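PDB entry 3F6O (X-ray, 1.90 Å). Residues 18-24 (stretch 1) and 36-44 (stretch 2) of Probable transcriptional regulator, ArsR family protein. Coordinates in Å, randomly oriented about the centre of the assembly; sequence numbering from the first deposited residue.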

ATOM      1  N   PRO A  18       4.620   9.042  -4.469  1.00 20.64           N
ATOM      2  CA  PRO A  18       5.966   9.275  -3.964  1.00 21.23           C
ATOM      3  C   PRO A  18       6.124  10.555  -3.119  1.00 20.59           C
ATOM      4  O   PRO A  18       6.979  10.590  -2.209  1.00 21.12           O
ATOM      5  CB  PRO A  18       6.819   9.373  -5.261  1.00 21.91           C
ATOM      6  CG  PRO A  18       5.859   9.846  -6.308  1.00 22.71           C
ATOM      7  CD  PRO A  18       4.537   9.194  -5.947  1.00 20.22           C
ATOM      8  N   THR A  19       5.346  11.591  -3.426  1.00 19.92           N
ATOM      9  CA  THR A  19       5.345  12.807  -2.611  1.00 18.96           C
ATOM     10  C   THR A  19       4.874  12.498  -1.187  1.00 18.72           C
ATOM     11  O   THR A  19       5.487  12.932  -0.187  1.00 17.16           O
ATOM     12  CB  THR A  19       4.451  13.917  -3.199  1.00 19.61           C
ATOM     13  OG1 THR A  19       4.895  14.238  -4.521  1.00 20.47           O
ATOM     14  CG2 THR A  19       4.549  15.190  -2.321  1.00 16.45           C
ATOM     15  N   ARG A  20       3.765  11.768  -1.103  1.00 17.50           N
ATOM     16  CA  ARG A  20       3.215  11.387   0.191  1.00 16.80           C
ATOM     17  C   ARG A  20       4.179  10.501   0.966  1.00 16.65           C
ATOM     18  O   ARG A  20       4.354  10.697   2.161  1.00 15.38           O
ATOM     19  CB  ARG A  20       1.842  10.734   0.030  1.00 16.09           C
ATOM     20  CG  ARG A  20       0.805  11.728  -0.494  1.00 17.40           C
ATOM     21  CD  ARG A  20      -0.601  11.175  -0.332  1.00 16.83           C
ATOM     22  NE  ARG A  20      -0.967  10.046  -1.214  1.00 18.59           N
ATOM     23  CZ  ARG A  20      -1.673  10.135  -2.348  1.00 23.12           C
ATOM     24  NH1 ARG A  20      -1.982  11.330  -2.864  1.00 22.94           N
ATOM     25  NH2 ARG A  20      -2.053   9.022  -2.999  1.00 18.16           N
ATOM     26  N   ARG A  21       4.807   9.524   0.297  1.00 16.29           N
ATOM     27  CA  ARG A  21       5.811   8.687   0.990  1.00 17.22           C
ATOM     28  C   ARG A  21       6.974   9.543   1.500  1.00 16.65           C
ATOM     29  O   ARG A  21       7.451   9.322   2.621  1.00 16.80           O
ATOM     30  CB  ARG A  21       6.325   7.531   0.116  1.00 16.46           C
ATOM     31  CG  ARG A  21       5.285   6.419  -0.149  1.00 17.75           C
ATOM     32  CD  ARG A  21       5.934   5.149  -0.741  1.00 18.81           C
ATOM     33  NE  ARG A  21       6.846   5.471  -1.849  1.00 19.11           N
ATOM     34  CZ  ARG A  21       6.460   5.600  -3.108  1.00 21.84           C
ATOM     35  NH1 ARG A  21       5.185   5.396  -3.426  1.00 23.32           N
ATOM     36  NH2 ARG A  21       7.343   5.898  -4.066  1.00 22.81           N
ATOM     37  N   ALA A  22       7.399  10.535   0.706  1.00 16.26           N
ATOM     38  CA  ALA A  22       8.489  11.449   1.111  1.00 16.61           C
ATOM     39  C   ALA A  22       8.141  12.313   2.327  1.00 17.07           C
ATOM     40  O   ALA A  22       8.970  12.573   3.238  1.00 17.53           O
ATOM     41  CB  ALA A  22       8.894  12.342  -0.059  1.00 17.13           C
ATOM     42  N   VAL A  23       6.917  12.813   2.322  1.00 16.22           N
ATOM     43  CA  VAL A  23       6.408  13.582   3.462  1.00 16.02           C
ATOM     44  C   VAL A  23       6.373  12.716   4.699  1.00 15.15           C
ATOM     45  O   VAL A  23       6.766  13.177   5.769  1.00 15.61           O
ATOM     46  CB  VAL A  23       5.012  14.123   3.163  1.00 15.38           C
ATOM     47  CG1 VAL A  23       4.335  14.647   4.446  1.00 15.83           C
ATOM     48  CG2 VAL A  23       5.051  15.226   2.047  1.00 15.96           C
ATOM     49  N   LEU A  24       5.870  11.488   4.582  1.00 15.32           N
ATOM     50  CA  LEU A  24       5.844  10.586   5.737  1.00 15.94           C
ATOM     51  C   LEU A  24       7.277  10.296   6.250  1.00 16.96           C
ATOM     52  O   LEU A  24       7.505  10.234   7.453  1.00 17.02           O
ATOM     53  CB  LEU A  24       5.106   9.287   5.428  1.00 15.54           C
ATOM     54  CG  LEU A  24       3.588   9.436   5.267  1.00 15.05           C
ATOM     55  CD1 LEU A  24       2.992   8.098   4.815  1.00 15.66           C
ATOM     56  CD2 LEU A  24       2.953   9.976   6.585  1.00 15.50           C
ATOM     57  N   GLU A  36       7.303  24.045   5.493  1.00 23.39           N
ATOM     58  CA  GLU A  36       8.526  23.292   5.604  1.00 22.51           C
ATOM     59  C   GLU A  36       8.474  22.014   4.744  1.00 21.64           C
ATOM     60  O   GLU A  36       9.406  21.732   3.963  1.00 20.44           O
ATOM     61  CB  GLU A  36       8.669  22.973   7.081  1.00 23.19           C
ATOM     62  CG  GLU A  36       9.929  22.472   7.508  1.00 27.45           C
ATOM     63  CD  GLU A  36       9.976  22.255   9.025  1.00 30.63           C
ATOM     64  OE1 GLU A  36       9.132  22.819   9.838  1.00 30.43           O
ATOM     65  OE2 GLU A  36      10.904  21.511   9.383  1.00 34.26           O
ATOM     66  N   LEU A  37       7.370  21.264   4.862  1.00 19.69           N
ATOM     67  CA  LEU A  37       7.177  20.013   4.123  1.00 19.40           C
ATOM     68  C   LEU A  37       7.127  20.199   2.613  1.00 19.22           C
ATOM     69  O   LEU A  37       7.593  19.336   1.879  1.00 19.45           O
ATOM     70  CB  LEU A  37       5.917  19.264   4.610  1.00 18.38           C
ATOM     71  CG  LEU A  37       5.927  18.791   6.069  1.00 17.76           C
ATOM     72  CD1 LEU A  37       4.518  18.288   6.511  1.00 15.07           C
ATOM     73  CD2 LEU A  37       7.001  17.689   6.285  1.00 18.04           C
ATOM     74  N   ALA A  38       6.616  21.350   2.169  1.00 20.40           N
ATOM     75  CA  ALA A  38       6.433  21.639   0.741  1.00 21.02           C
ATOM     76  C   ALA A  38       7.736  21.974   0.008  1.00 21.90           C
ATOM     77  O   ALA A  38       7.815  21.784  -1.194  1.00 22.04           O
ATOM     78  CB  ALA A  38       5.458  22.771   0.557  1.00 20.79           C
ATOM     79  N   LYS A  39       8.743  22.470   0.734  1.00 23.94           N
ATOM     80  CA  LYS A  39       9.998  22.951   0.098  1.00 25.57           C
ATOM     81  C   LYS A  39      10.652  22.012  -0.960  1.00 25.54           C
ATOM     82  O   LYS A  39      11.045  22.479  -2.027  1.00 27.09           O
ATOM     83  CB  LYS A  39      11.011  23.429   1.161  1.00 25.11           C
ATOM     84  CG  LYS A  39      10.551  24.657   1.944  1.00 26.00           C
ATOM     85  CD  LYS A  39      11.671  25.211   2.810  1.00 27.45           C
ATOM     86  CE  LYS A  39      11.225  26.438   3.568  1.00 30.80           C
ATOM     87  NZ  LYS A  39      12.421  27.116   4.168  1.00 33.19           N
ATOM     88  N   PRO A  40      10.759  20.692  -0.690  1.00 26.01           N
ATOM     89  CA  PRO A  40      11.418  19.825  -1.686  1.00 25.77           C
ATOM     90  C   PRO A  40      10.661  19.632  -3.016  1.00 25.72           C
ATOM     91  O   PRO A  40      11.201  19.055  -3.947  1.00 25.62           O
ATOM     92  CB  PRO A  40      11.535  18.466  -0.952  1.00 26.07           C
ATOM     93  CG  PRO A  40      11.302  18.771   0.484  1.00 26.14           C
ATOM     94  CD  PRO A  40      10.369  19.929   0.513  1.00 25.53           C
ATOM     95  N   PHE A  41       9.425  20.096  -3.106  1.00 25.28           N
ATOM     96  CA  PHE A  41       8.552  19.664  -4.198  1.00 26.35           C
ATOM     97  C   PHE A  41       8.248  20.789  -5.172  1.00 28.19           C
ATOM     98  O   PHE A  41       7.977  21.915  -4.752  1.00 28.51           O
ATOM     99  CB  PHE A  41       7.278  19.006  -3.629  1.00 24.78           C
ATOM    100  CG  PHE A  41       7.579  17.888  -2.660  1.00 22.99           C
ATOM    101  CD1 PHE A  41       8.110  16.680  -3.111  1.00 21.96           C
ATOM    102  CD2 PHE A  41       7.354  18.051  -1.290  1.00 20.13           C
ATOM    103  CE1 PHE A  41       8.426  15.648  -2.206  1.00 21.84           C
ATOM    104  CE2 PHE A  41       7.664  17.032  -0.397  1.00 19.49           C
ATOM    105  CZ  PHE A  41       8.200  15.831  -0.868  1.00 21.76           C
ATOM    106  N   ASP A  42       8.355  20.505  -6.474  1.00 30.31           N
ATOM    107  CA  ASP A  42       7.988  21.511  -7.479  1.00 32.40           C
ATOM    108  C   ASP A  42       6.571  21.278  -7.918  1.00 32.50           C
ATOM    109  O   ASP A  42       6.317  20.616  -8.946  1.00 33.93           O
ATOM    110  CB  ASP A  42       8.901  21.467  -8.702  1.00 34.05           C
ATOM    111  CG  ASP A  42      10.339  21.437  -8.330  1.00 36.57           C
ATOM    112  OD1 ASP A  42      10.807  22.413  -7.690  1.00 40.32           O
ATOM    113  OD2 ASP A  42      10.993  20.421  -8.669  1.00 41.45           O
ATOM    114  N   MET A  43       5.655  21.756  -7.087  1.00 31.00           N
ATOM    115  CA  MET A  43       4.241  21.797  -7.389  1.00 29.36           C
ATOM    116  C   MET A  43       3.721  23.001  -6.665  1.00 28.49           C
ATOM    117  O   MET A  43       4.344  23.493  -5.723  1.00 27.63           O
ATOM    118  CB  MET A  43       3.503  20.512  -6.962  1.00 29.60           C
ATOM    119  CG  MET A  43       3.521  20.164  -5.464  1.00 29.17           C
ATOM    120  SD  MET A  43       2.718  18.568  -5.122  1.00 27.98           S
ATOM    121  CE  MET A  43       3.962  17.396  -5.669  1.00 28.52           C
ATOM    122  N   ALA A  44       2.595  23.493  -7.139  1.00 27.99           N
ATOM    123  CA  ALA A  44       1.931  24.616  -6.535  1.00 27.53           C
ATOM    124  C   ALA A  44       1.341  24.159  -5.200  1.00 27.10           C
ATOM    125  O   ALA A  44       1.026  22.972  -5.007  1.00 26.93           O
ATOM    126  CB  ALA A  44       0.849  25.137  -7.477  1.00 28.07           C
TER

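A helix can be held against a segment that passes from helix into turn and loop by side chains alone, and these two stretches of a probable ArsR-family transcriptional regulator illustrate how. Residues 18-24 form a helical segment in which three main-chain bonds of the i to i+4 kind fall within the stretch: Ala 22 N donates to Pro 18 O at 2.9 Å, Val 23 N to Thr 19 O at 2.9 Å, and Leu 24 N to Arg 20 O at 3.0 Å. The second stretch begins in a helix that comes from earlier in the chain, and a type I turn runs from Ala 38 to Phe 41, in which Phe 41 N donates to Ala 38 O at 3.0 Å. Beyond the turn the chain runs through Met 43 as loop, with a weak bond from Met 43 N to Phe 41 O at 3.3 Å, and reaches Ala 44, which occupies the N-cap position of the next helix. The two backbones approach most closely where the CA atoms of Val 23 and Leu 37 lie 6.5 Å apart; nearer the start of the first stretch, the CA atoms of Thr 19 and Phe 41 are separated by 7.7 Å. No hydrogen bond crosses between the stretches, so the contact, which buries 271 Å² in total, rests on the fit of side chains.

Phe 41 is the centre of that fit. Its CA-to-CB bond points toward the helix, and its ring meets three residues spaced along one side of it, at positions i, i+3 and i+4, the spacing that one turn of helix brings together. Thr 19 presents its methyl group to one face of the ring: CG2 of Thr 19 sits 3.8 Å from the centroid of the Phe 41 ring and only 5° off the normal, a nearly ideal CH-pi arrangement in which weakly polarised C-H bonds meet the aromatic electron cloud. Ala 22 lies at the edge instead, its CB 3.6 Å from CZ of Phe 41. Val 23 adds an apolar contact at 4.0 Å, from its CG2 to CE2 of Phe 41.

The branched side chain of Val 23 also serves a second partner. Its CG1 lies 4.2 Å from CD1 of Leu 37, extending the apolar surface from the aromatic ring to the incoming helix; both residues are buried. Thr 19 likewise has two neighbours, for its OG1 is 3.5 Å from CE of Met 43, a van der Waals contact rather than a hydrogen bond. The general lesson is that an aromatic ring met by residues one helical turn apart, with a few flanking contacts, can pack a loop against a helix with no hydrogen bond between them.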